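DNA primase (Aquifex aeolicus, PDB 2AU3) probably synthesises the short RNA primers that DNA polymerase extends during DNA replication, as a zinc-binding bacterial primase of the DnaG family. Local coordinates at residues 133-145 against 252-264. Numbering follows the deposited sequence.
Sequences RGIDPKVARKFDL and GYFDLLRLFSEGI
The first helix of the Toprim fold, 253-261, packs here against helix 137-142 of the N-terminal part of the primase catalytic core and the turn before it, with Arg133 and Phe254 meeting at one end and Phe143 and Phe260 at the other. The Arg133 guanidinium lies flat on the Phe254 ring in a cation-pi stack, planes 15° apart, NH2 over the ring centre; bends at chi2 and chi3 turn the end of the arginine back, so that only its guanidinium comes over that face. Arg258 CG lies against the opposite face, and Arg133 O lies at the ring edge, in its plane, 3.1 Å from Phe254 CE1. With an alanine in place of Phe254, the Arg133 guanidinium is likely to lose its platform and be left to turn. Phe254 lies about 8 Å, side chain to side chain, from Asp295, a predicted magnesium ligand, which puts this end of the interface near the probable active site. Ser261 OG fastens the middle: it accepts a nearly straight bond from Asp136 N (2.9 Å, 175°) and donates to Leu257 O in its own helix, while Asp136, the N-cap, receives Lys138 N on OD2. Arg258 NH1 reaches Gly134 O only weakly; its guanidinium is held chiefly by salt bridges to Glu262 and, through NE, Asp330 of helix 329-336. Between the helices, whose directions differ by 124°, Leu257 CD2 sits over one face of Phe143, 3.9 Å from its centroid, and touches Val139 CG1. The edge of Phe143 points into the face of Phe260 in a T-shaped pair, centroids 4.9 Å apart, and Phe143 CZ meets Leu256 CD2 at 3.6 Å.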
# COMPACT_ATOMS: atom_id res chain seq x y z
N ARG A 133 15.23 -11.34 -2.68
CA ARG A 133 14.82 -10.27 -3.60
C ARG A 133 15.11 -8.84 -3.08
O ARG A 133 14.69 -7.86 -3.69
CB ARG A 133 13.33 -10.40 -3.92
CG ARG A 133 12.97 -11.72 -4.65
CD ARG A 133 13.00 -11.62 -6.17
NE ARG A 133 11.95 -10.72 -6.67
CZ ARG A 133 12.13 -9.77 -7.59
NH1 ARG A 133 13.34 -9.57 -8.14
NH2 ARG A 133 11.10 -9.01 -7.98
N GLY A 134 15.81 -8.73 -1.95
CA GLY A 134 16.18 -7.42 -1.44
C GLY A 134 15.15 -6.73 -0.56
O GLY A 134 15.27 -5.54 -0.26
N ILE A 135 14.12 -7.47 -0.13
CA ILE A 135 13.16 -6.91 0.84
C ILE A 135 13.63 -7.13 2.27
O ILE A 135 13.93 -8.25 2.68
CB ILE A 135 11.74 -7.42 0.60
CG1 ILE A 135 11.28 -6.94 -0.81
CG2 ILE A 135 10.76 -6.85 1.68
CD1 ILE A 135 10.23 -7.77 -1.45
N ASP A 136 13.74 -6.04 3.01
CA ASP A 136 14.21 -6.13 4.38
C ASP A 136 13.14 -6.81 5.26
O ASP A 136 11.96 -6.49 5.16
CB ASP A 136 14.49 -4.73 4.92
CG ASP A 136 15.30 -4.76 6.19
OD1 ASP A 136 16.54 -4.55 6.13
OD2 ASP A 136 14.80 -5.02 7.28
N PRO A 137 13.56 -7.73 6.14
CA PRO A 137 12.63 -8.39 7.06
C PRO A 137 11.81 -7.40 7.88
O PRO A 137 10.66 -7.65 8.13
CB PRO A 137 13.57 -9.21 7.97
CG PRO A 137 14.73 -9.47 7.10
CD PRO A 137 14.94 -8.22 6.30
N LYS A 138 12.38 -6.25 8.22
CA LYS A 138 11.60 -5.25 8.96
C LYS A 138 10.45 -4.73 8.09
O LYS A 138 9.34 -4.54 8.59
CB LYS A 138 12.45 -4.07 9.41
CG LYS A 138 13.62 -4.46 10.35
CD LYS A 138 14.35 -3.20 10.86
CE LYS A 138 15.46 -2.71 9.91
NZ LYS A 138 16.29 -3.82 9.28
N VAL A 139 10.73 -4.51 6.80
CA VAL A 139 9.68 -4.07 5.84
C VAL A 139 8.69 -5.19 5.59
O VAL A 139 7.50 -4.95 5.54
CB VAL A 139 10.29 -3.59 4.50
CG1 VAL A 139 9.20 -3.41 3.40
CG2 VAL A 139 11.06 -2.31 4.70
N ALA A 140 9.18 -6.44 5.45
CA ALA A 140 8.28 -7.58 5.23
C ALA A 140 7.23 -7.65 6.35
O ALA A 140 6.04 -7.89 6.09
CB ALA A 140 9.08 -8.91 5.13
N ARG A 141 7.67 -7.43 7.60
CA ARG A 141 6.78 -7.41 8.75
C ARG A 141 5.86 -6.19 8.83
O ARG A 141 4.67 -6.34 9.16
CB ARG A 141 7.59 -7.49 10.03
CG ARG A 141 8.23 -8.87 10.23
CD ARG A 141 8.92 -9.03 11.56
NE ARG A 141 10.03 -8.09 11.74
CZ ARG A 141 11.33 -8.41 11.63
NH1 ARG A 141 11.70 -9.66 11.30
NH2 ARG A 141 12.25 -7.48 11.83
N LYS A 142 6.40 -5.00 8.54
CA LYS A 142 5.59 -3.79 8.50
C LYS A 142 4.42 -3.91 7.54
O LYS A 142 3.30 -3.48 7.85
CB LYS A 142 6.41 -2.56 8.11
CG LYS A 142 5.58 -1.28 8.04
CD LYS A 142 6.47 -0.11 7.64
CE LYS A 142 5.70 1.20 7.62
NZ LYS A 142 5.06 1.55 8.91
N PHE A 143 4.72 -4.46 6.36
CA PHE A 143 3.74 -4.58 5.28
C PHE A 143 2.92 -5.88 5.34
O PHE A 143 2.07 -6.10 4.48
CB PHE A 143 4.42 -4.44 3.91
CG PHE A 143 4.67 -3.01 3.51
CD1 PHE A 143 3.75 -2.31 2.71
CD2 PHE A 143 5.76 -2.33 4.00
CE1 PHE A 143 3.97 -0.96 2.36
CE2 PHE A 143 5.98 -0.98 3.65
CZ PHE A 143 5.06 -0.30 2.80
N ASP A 144 3.17 -6.69 6.36
CA ASP A 144 2.35 -7.88 6.63
C ASP A 144 2.44 -8.91 5.48
O ASP A 144 1.49 -9.63 5.18
CB ASP A 144 0.88 -7.49 6.96
CG ASP A 144 0.77 -6.71 8.25
OD1 ASP A 144 0.06 -5.68 8.28
OD2 ASP A 144 1.37 -7.04 9.31
N LEU A 145 3.62 -9.01 4.87
CA LEU A 145 3.86 -10.00 3.84
C LEU A 145 3.56 -11.39 4.33
O LEU A 145 3.83 -11.74 5.52
CB LEU A 145 5.28 -9.93 3.30
CG LEU A 145 5.69 -8.59 2.69
CD1 LEU A 145 6.83 -8.86 1.77
CD2 LEU A 145 4.59 -7.85 1.98
N GLY A 252 5.12 -0.76 -9.24
CA GLY A 252 4.50 -1.91 -8.60
C GLY A 252 4.97 -2.14 -7.17
O GLY A 252 5.82 -1.39 -6.67
N TYR A 253 4.44 -3.19 -6.53
CA TYR A 253 4.66 -3.44 -5.10
C TYR A 253 6.14 -3.73 -4.78
O TYR A 253 6.62 -3.33 -3.72
CB TYR A 253 3.79 -4.63 -4.63
CG TYR A 253 4.32 -5.96 -5.09
CD1 TYR A 253 5.20 -6.69 -4.29
CD2 TYR A 253 3.98 -6.46 -6.34
CE1 TYR A 253 5.72 -7.89 -4.73
CE2 TYR A 253 4.49 -7.68 -6.79
CZ TYR A 253 5.36 -8.38 -5.97
OH TYR A 253 5.88 -9.59 -6.38
N PHE A 254 6.82 -4.46 -5.65
CA PHE A 254 8.19 -4.88 -5.39
C PHE A 254 9.10 -3.64 -5.40
O PHE A 254 9.92 -3.50 -4.54
CB PHE A 254 8.68 -5.94 -6.41
CG PHE A 254 10.14 -6.23 -6.34
CD1 PHE A 254 10.67 -7.00 -5.31
CD2 PHE A 254 11.00 -5.71 -7.32
CE1 PHE A 254 12.03 -7.25 -5.24
CE2 PHE A 254 12.37 -5.95 -7.26
CZ PHE A 254 12.89 -6.72 -6.22
N ASP A 255 8.91 -2.73 -6.35
CA ASP A 255 9.70 -1.49 -6.33
C ASP A 255 9.44 -0.71 -5.05
O ASP A 255 10.33 -0.08 -4.53
CB ASP A 255 9.34 -0.58 -7.52
CG ASP A 255 9.17 -1.34 -8.81
OD1 ASP A 255 10.19 -1.69 -9.43
OD2 ASP A 255 8.04 -1.63 -9.29
N LEU A 256 8.19 -0.72 -4.58
CA LEU A 256 7.87 0.06 -3.41
C LEU A 256 8.55 -0.57 -2.19
O LEU A 256 9.16 0.12 -1.38
CB LEU A 256 6.34 0.13 -3.18
CG LEU A 256 5.88 1.05 -2.03
CD1 LEU A 256 4.53 1.69 -2.40
CD2 LEU A 256 5.75 0.33 -0.67
N LEU A 257 8.43 -1.90 -2.07
CA LEU A 257 8.96 -2.61 -0.92
C LEU A 257 10.47 -2.43 -0.84
O LEU A 257 11.02 -2.31 0.26
CB LEU A 257 8.60 -4.07 -0.99
CG LEU A 257 7.11 -4.31 -0.84
CD1 LEU A 257 6.81 -5.78 -0.99
CD2 LEU A 257 6.68 -3.79 0.52
N ARG A 258 11.12 -2.38 -2.01
CA ARG A 258 12.55 -2.14 -2.10
C ARG A 258 12.94 -0.75 -1.65
O ARG A 258 13.88 -0.60 -0.89
CB ARG A 258 13.04 -2.35 -3.54
CG ARG A 258 13.21 -3.81 -3.92
CD ARG A 258 14.36 -4.50 -3.18
NE ARG A 258 15.63 -4.11 -3.76
CZ ARG A 258 16.64 -3.57 -3.09
NH1 ARG A 258 16.57 -3.37 -1.79
NH2 ARG A 258 17.74 -3.24 -3.72
N LEU A 259 12.25 0.28 -2.16
CA LEU A 259 12.56 1.65 -1.72
C LEU A 259 12.35 1.82 -0.21
O LEU A 259 13.21 2.37 0.50
CB LEU A 259 11.72 2.67 -2.53
CG LEU A 259 12.42 3.35 -3.73
CD1 LEU A 259 12.77 2.36 -4.83
CD2 LEU A 259 11.49 4.45 -4.28
N PHE A 260 11.25 1.26 0.30
CA PHE A 260 10.98 1.26 1.76
C PHE A 260 12.09 0.50 2.53
O PHE A 260 12.48 0.92 3.62
CB PHE A 260 9.65 0.59 2.07
CG PHE A 260 8.65 1.49 2.66
CD1 PHE A 260 7.78 2.19 1.84
CD2 PHE A 260 8.57 1.66 4.03
CE1 PHE A 260 6.85 3.05 2.40
CE2 PHE A 260 7.63 2.50 4.59
CZ PHE A 260 6.77 3.19 3.76
N SER A 261 12.56 -0.61 1.97
CA SER A 261 13.71 -1.34 2.53
C SER A 261 14.94 -0.46 2.64
O SER A 261 15.80 -0.68 3.50
CB SER A 261 14.01 -2.59 1.71
OG SER A 261 12.95 -3.54 1.81
N GLU A 262 15.04 0.55 1.78
CA GLU A 262 16.22 1.39 1.77
C GLU A 262 15.95 2.72 2.48
O GLU A 262 16.74 3.65 2.37
CB GLU A 262 16.67 1.64 0.32
CG GLU A 262 16.99 0.37 -0.48
CD GLU A 262 18.20 -0.40 0.05
OE1 GLU A 262 18.99 0.18 0.81
OE2 GLU A 262 18.36 -1.61 -0.30
N GLY A 263 14.84 2.79 3.22
CA GLY A 263 14.48 3.99 3.96
C GLY A 263 13.88 5.14 3.13
O GLY A 263 13.88 6.29 3.55
N ILE A 264 13.38 4.83 1.94
CA ILE A 264 12.73 5.84 1.12
C ILE A 264 11.24 5.54 1.25
O ILE A 264 10.75 4.58 0.64
CB ILE A 264 13.20 5.72 -0.33
CG1 ILE A 264 14.64 6.20 -0.46
CG2 ILE A 264 12.36 6.62 -1.26
CD1 ILE A 264 15.25 5.88 -1.84